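Local coordinates for protein CurJ (Moorea producens 3L, PDB 5TZ6) that is a dehydratase from a polyketide synthase module of curacin biosynthesis, probably removing water from a hydroxylated polyketide intermediate, in an inactivated form with a bound compound, at residues A[22-31]-A[88-98]. The protein carries 1 engineered substitution. Residues are numbered along the deposited sequence; the frame is centred on the assembly and turned at random.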
loop_
_atom_site.group_PDB
_atom_site.type_symbol
_atom_site.label_atom_id
_atom_site.label_comp_id
_atom_site.label_asym_id
_atom_site.label_seq_id
_atom_site.Cartn_x
_atom_site.Cartn_y
_atom_site.Cartn_z
ATOM N N LYS A 22 -3.353 0.046 13.105
ATOM C CA LYS A 22 -4.770 0.183 13.413
ATOM C C LYS A 22 -5.558 0.844 12.285
ATOM O O LYS A 22 -6.769 0.625 12.190
ATOM C CB LYS A 22 -4.949 0.943 14.733
ATOM C CG LYS A 22 -4.201 2.263 14.838
ATOM C CD LYS A 22 -4.759 3.106 15.981
ATOM C CE LYS A 22 -3.870 4.303 16.291
ATOM N NZ LYS A 22 -2.527 3.892 16.800
ATOM N N GLU A 23 -4.912 1.634 11.432
ATOM C CA GLU A 23 -5.604 2.274 10.320
ATOM C C GLU A 23 -5.578 1.397 9.068
ATOM O O GLU A 23 -4.699 0.554 8.882
ATOM C CB GLU A 23 -4.995 3.643 10.004
ATOM C CG GLU A 23 -5.190 4.685 11.088
ATOM C CD GLU A 23 -4.035 4.734 12.066
ATOM O OE1 GLU A 23 -3.062 3.973 11.881
ATOM O OE2 GLU A 23 -4.103 5.534 13.023
ATOM N N ILE A 24 -6.559 1.625 8.198
ATOM C CA ILE A 24 -6.600 1.050 6.859
ATOM C C ILE A 24 -6.350 2.172 5.864
ATOM O O ILE A 24 -6.888 3.275 6.011
ATOM C CB ILE A 24 -7.944 0.354 6.573
ATOM C CG1 ILE A 24 -8.201 -0.760 7.582
ATOM C CG2 ILE A 24 -7.973 -0.191 5.153
ATOM C CD1 ILE A 24 -9.517 -1.470 7.355
ATOM N N PHE A 25 -5.532 1.899 4.855
ATOM C CA PHE A 25 -5.112 2.925 3.914
ATOM C C PHE A 25 -5.560 2.582 2.502
ATOM O O PHE A 25 -5.514 1.421 2.090
ATOM C CB PHE A 25 -3.592 3.102 3.939
ATOM C CG PHE A 25 -3.059 3.566 5.265
ATOM C CD1 PHE A 25 -2.661 2.650 6.228
ATOM C CD2 PHE A 25 -2.948 4.918 5.546
ATOM C CE1 PHE A 25 -2.168 3.077 7.451
ATOM C CE2 PHE A 25 -2.458 5.352 6.768
ATOM C CZ PHE A 25 -2.068 4.430 7.721
ATOM N N PHE A 26 -6.004 3.599 1.772
ATOM C CA PHE A 26 -6.194 3.516 0.331
ATOM C C PHE A 26 -5.365 4.599 -0.345
ATOM O O PHE A 26 -5.283 5.730 0.146
ATOM C CB PHE A 26 -7.671 3.636 -0.044
ATOM C CG PHE A 26 -8.517 2.518 0.500
ATOM C CD1 PHE A 26 -9.076 2.597 1.765
ATOM C CD2 PHE A 26 -8.728 1.372 -0.248
ATOM C CE1 PHE A 26 -9.846 1.555 2.267
ATOM C CE2 PHE A 26 -9.496 0.325 0.251
ATOM C CZ PHE A 26 -10.057 0.420 1.510
ATOM N N GLU A 27 -4.724 4.240 -1.452
ATOM C CA GLU A 27 -3.770 5.106 -2.124
ATOM C C GLU A 27 -4.121 5.222 -3.598
ATOM O O GLU A 27 -4.448 4.226 -4.259
ATOM C CB GLU A 27 -2.333 4.588 -1.975
ATOM C CG GLU A 27 -1.284 5.548 -2.514
ATOM C CD GLU A 27 0.132 5.112 -2.190
ATOM O OE1 GLU A 27 0.616 5.436 -1.084
ATOM O OE2 GLU A 27 0.762 4.450 -3.042
ATOM N N SER A 28 -4.017 6.450 -4.103
ATOM C CA SER A 28 -4.510 6.832 -5.415
ATOM C C SER A 28 -3.622 7.951 -5.934
ATOM O O SER A 28 -3.097 8.746 -5.152
ATOM C CB SER A 28 -5.970 7.283 -5.350
ATOM O OG SER A 28 -6.559 7.269 -6.637
ATOM N N TYR A 29 -3.442 8.003 -7.253
ATOM C CA TYR A 29 -2.537 8.971 -7.876
ATOM C C TYR A 29 -3.359 9.924 -8.739
ATOM O O TYR A 29 -3.780 9.573 -9.845
ATOM C CB TYR A 29 -1.458 8.256 -8.681
ATOM C CG TYR A 29 -0.675 7.272 -7.846
ATOM C CD1 TYR A 29 0.135 7.705 -6.803
ATOM C CD2 TYR A 29 -0.751 5.909 -8.094
ATOM C CE1 TYR A 29 0.847 6.804 -6.029
ATOM C CE2 TYR A 29 -0.044 5.004 -7.328
ATOM C CZ TYR A 29 0.753 5.455 -6.298
ATOM O OH TYR A 29 1.456 4.546 -5.537
ATOM N N PHE A 30 -3.560 11.140 -8.237
ATOM C CA PHE A 30 -4.466 12.100 -8.857
ATOM C C PHE A 30 -3.713 12.966 -9.861
ATOM O O PHE A 30 -2.734 13.641 -9.508
ATOM C CB PHE A 30 -5.139 12.963 -7.791
ATOM C CG PHE A 30 -6.423 12.381 -7.264
ATOM C CD1 PHE A 30 -6.466 11.087 -6.788
ATOM C CD2 PHE A 30 -7.580 13.136 -7.231
ATOM C CE1 PHE A 30 -7.644 10.550 -6.303
ATOM C CE2 PHE A 30 -8.758 12.609 -6.745
ATOM C CZ PHE A 30 -8.790 11.313 -6.278
ATOM N N SER A 31 -4.175 12.933 -11.109
ATOM C CA SER A 31 -3.598 13.700 -12.203
ATOM C C SER A 31 -4.584 13.683 -13.359
ATOM O O SER A 31 -5.478 12.834 -13.423
ATOM C CB SER A 31 -2.249 13.129 -12.648
ATOM O OG SER A 31 -2.423 11.898 -13.329
ATOM N N GLY A 88 0.997 17.933 -13.143
ATOM C CA GLY A 88 1.455 17.388 -11.884
ATOM C C GLY A 88 0.584 16.244 -11.394
ATOM O O GLY A 88 -0.541 16.049 -11.846
ATOM N N VAL A 89 1.121 15.474 -10.451
ATOM C CA VAL A 89 0.407 14.334 -9.886
ATOM C C VAL A 89 0.571 14.370 -8.372
ATOM O O VAL A 89 1.697 14.413 -7.866
ATOM C CB VAL A 89 0.898 12.991 -10.456
ATOM C CG1 VAL A 89 2.383 12.813 -10.210
ATOM C CG2 VAL A 89 0.109 11.843 -9.853
ATOM N N ARG A 90 -0.547 14.365 -7.654
ATOM C CA ARG A 90 -0.561 14.354 -6.196
ATOM C C ARG A 90 -0.970 12.975 -5.699
ATOM O O ARG A 90 -1.960 12.412 -6.179
ATOM C CB ARG A 90 -1.524 15.410 -5.652
ATOM C CG ARG A 90 -1.132 16.837 -5.962
ATOM C CD ARG A 90 -0.146 17.381 -4.947
ATOM N NE ARG A 90 -0.711 17.386 -3.602
ATOM C CZ ARG A 90 -0.289 18.178 -2.619
ATOM N NH1 ARG A 90 0.696 19.038 -2.841
ATOM N NH2 ARG A 90 -0.856 18.119 -1.420
ATOM N N THR A 91 -0.201 12.426 -4.758
ATOM C CA THR A 91 -0.621 11.208 -4.077
ATOM C C THR A 91 -1.721 11.524 -3.071
ATOM O O THR A 91 -1.569 12.407 -2.221
ATOM C CB THR A 91 0.556 10.535 -3.369
ATOM O OG1 THR A 91 1.551 10.165 -4.330
ATOM C CG2 THR A 91 0.087 9.281 -2.641
ATOM N N VAL A 92 -2.822 10.784 -3.159
ATOM C CA VAL A 92 -3.979 10.956 -2.292
ATOM C C VAL A 92 -4.218 9.662 -1.537
ATOM O O VAL A 92 -4.247 8.580 -2.139
ATOM C CB VAL A 92 -5.231 11.351 -3.092
ATOM C CG1 VAL A 92 -6.437 11.424 -2.175
ATOM C CG2 VAL A 92 -5.001 12.678 -3.784
ATOM N N GLN A 93 -4.391 9.772 -0.224
ATOM C CA GLN A 93 -4.647 8.625 0.630
ATOM C C GLN A 93 -5.929 8.846 1.416
ATOM O O GLN A 93 -6.230 9.971 1.838
ATOM C CB GLN A 93 -3.500 8.370 1.599
ATOM C CG GLN A 93 -2.194 7.964 0.958
ATOM C CD GLN A 93 -1.100 7.799 1.992
ATOM O OE1 GLN A 93 -1.162 8.393 3.070
ATOM N NE2 GLN A 93 -0.106 6.973 1.684
ATOM N N VAL A 94 -6.695 7.766 1.558
ATOM C CA VAL A 94 -7.800 7.675 2.499
ATOM C C VAL A 94 -7.317 6.882 3.701
ATOM O O VAL A 94 -6.829 5.753 3.556
ATOM C CB VAL A 94 -9.026 7.005 1.860
ATOM C CG1 VAL A 94 -10.148 6.878 2.883
ATOM C CG2 VAL A 94 -9.487 7.801 0.649
ATOM N N VAL A 95 -7.470 7.458 4.887
ATOM C CA VAL A 95 -7.017 6.846 6.129
ATOM C C VAL A 95 -8.246 6.591 6.984
ATOM O O VAL A 95 -8.982 7.530 7.324
ATOM C CB VAL A 95 -6.000 7.728 6.867
ATOM C CG1 VAL A 95 -5.412 6.981 8.052
ATOM C CG2 VAL A 95 -4.900 8.178 5.910
ATOM N N LEU A 96 -8.482 5.322 7.299
ATOM C CA LEU A 96 -9.642 4.878 8.060
ATOM C C LEU A 96 -9.180 4.378 9.425
ATOM O O LEU A 96 -8.407 3.418 9.515
ATOM C CB LEU A 96 -10.398 3.780 7.307
ATOM C CG LEU A 96 -10.932 4.056 5.901
ATOM C CD1 LEU A 96 -11.754 2.873 5.422
ATOM C CD2 LEU A 96 -11.766 5.332 5.868
ATOM N N THR A 97 -9.675 5.019 10.479
ATOM C CA THR A 97 -9.409 4.626 11.847
ATOM C C THR A 97 -10.632 3.903 12.380
ATOM O O THR A 97 -11.739 4.464 12.324
ATOM C CB THR A 97 -9.104 5.844 12.711
ATOM O OG1 THR A 97 -7.897 6.458 12.253
ATOM C CG2 THR A 97 -8.934 5.428 14.196
ATOM N N PRO A 98 -10.501 2.670 12.858
ATOM C CA PRO A 98 -11.677 1.952 13.364
ATOM C C PRO A 98 -12.281 2.664 14.564
ATOM O O PRO A 98 -11.579 3.050 15.498
ATOM C CB PRO A 98 -11.119 0.575 13.749
ATOM C CG PRO A 98 -9.828 0.446 13.009
ATOM C CD PRO A 98 -9.287 1.839 12.865
#
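E27 and Q93 stand side by side as a non-hydrogen-bonded pair of the antiparallel strands 24-30 and 90-98, on the sheet face they share with F25, Y29, T91 and V95. From its CB, the E27 chain runs extended, CG anti to the backbone N (chi1 -173°). CG brushes T91 CG2 at 4.0 Å, and CD carries the carboxylate nearly coplanar with the Q93 amide. OE1 offers its anti lone pair to Q93 NE2 at 3.2 Å, while OE2 takes a weak bond from Y29 OH. The Q93 amide also bonds the second subunit, OE1 to S18 OG and NE2 to Q17 O. With an alanine at E27, Q93 NE2 is likely to lose one acceptor and the Y29 hydroxyl its weak partner. F25 CE2 lies 3.6 Å from V95 CG1, and its ring meets F16 of that subunit. On the opposite face, with F26, V94 and L96, V92 CG2 sits over the F30 ring, 4.0 Å from its centroid, and F26 CE1 approaches L96 CD1 at 3.9 Å; F26 also packs on helix 51-65. Eight backbone bonds join the strands from I24–L96 to F30–R90. This pairing belongs to a hotdog fold, its sheet curled against helix 51-65, with the E27 face turned to the second subunit.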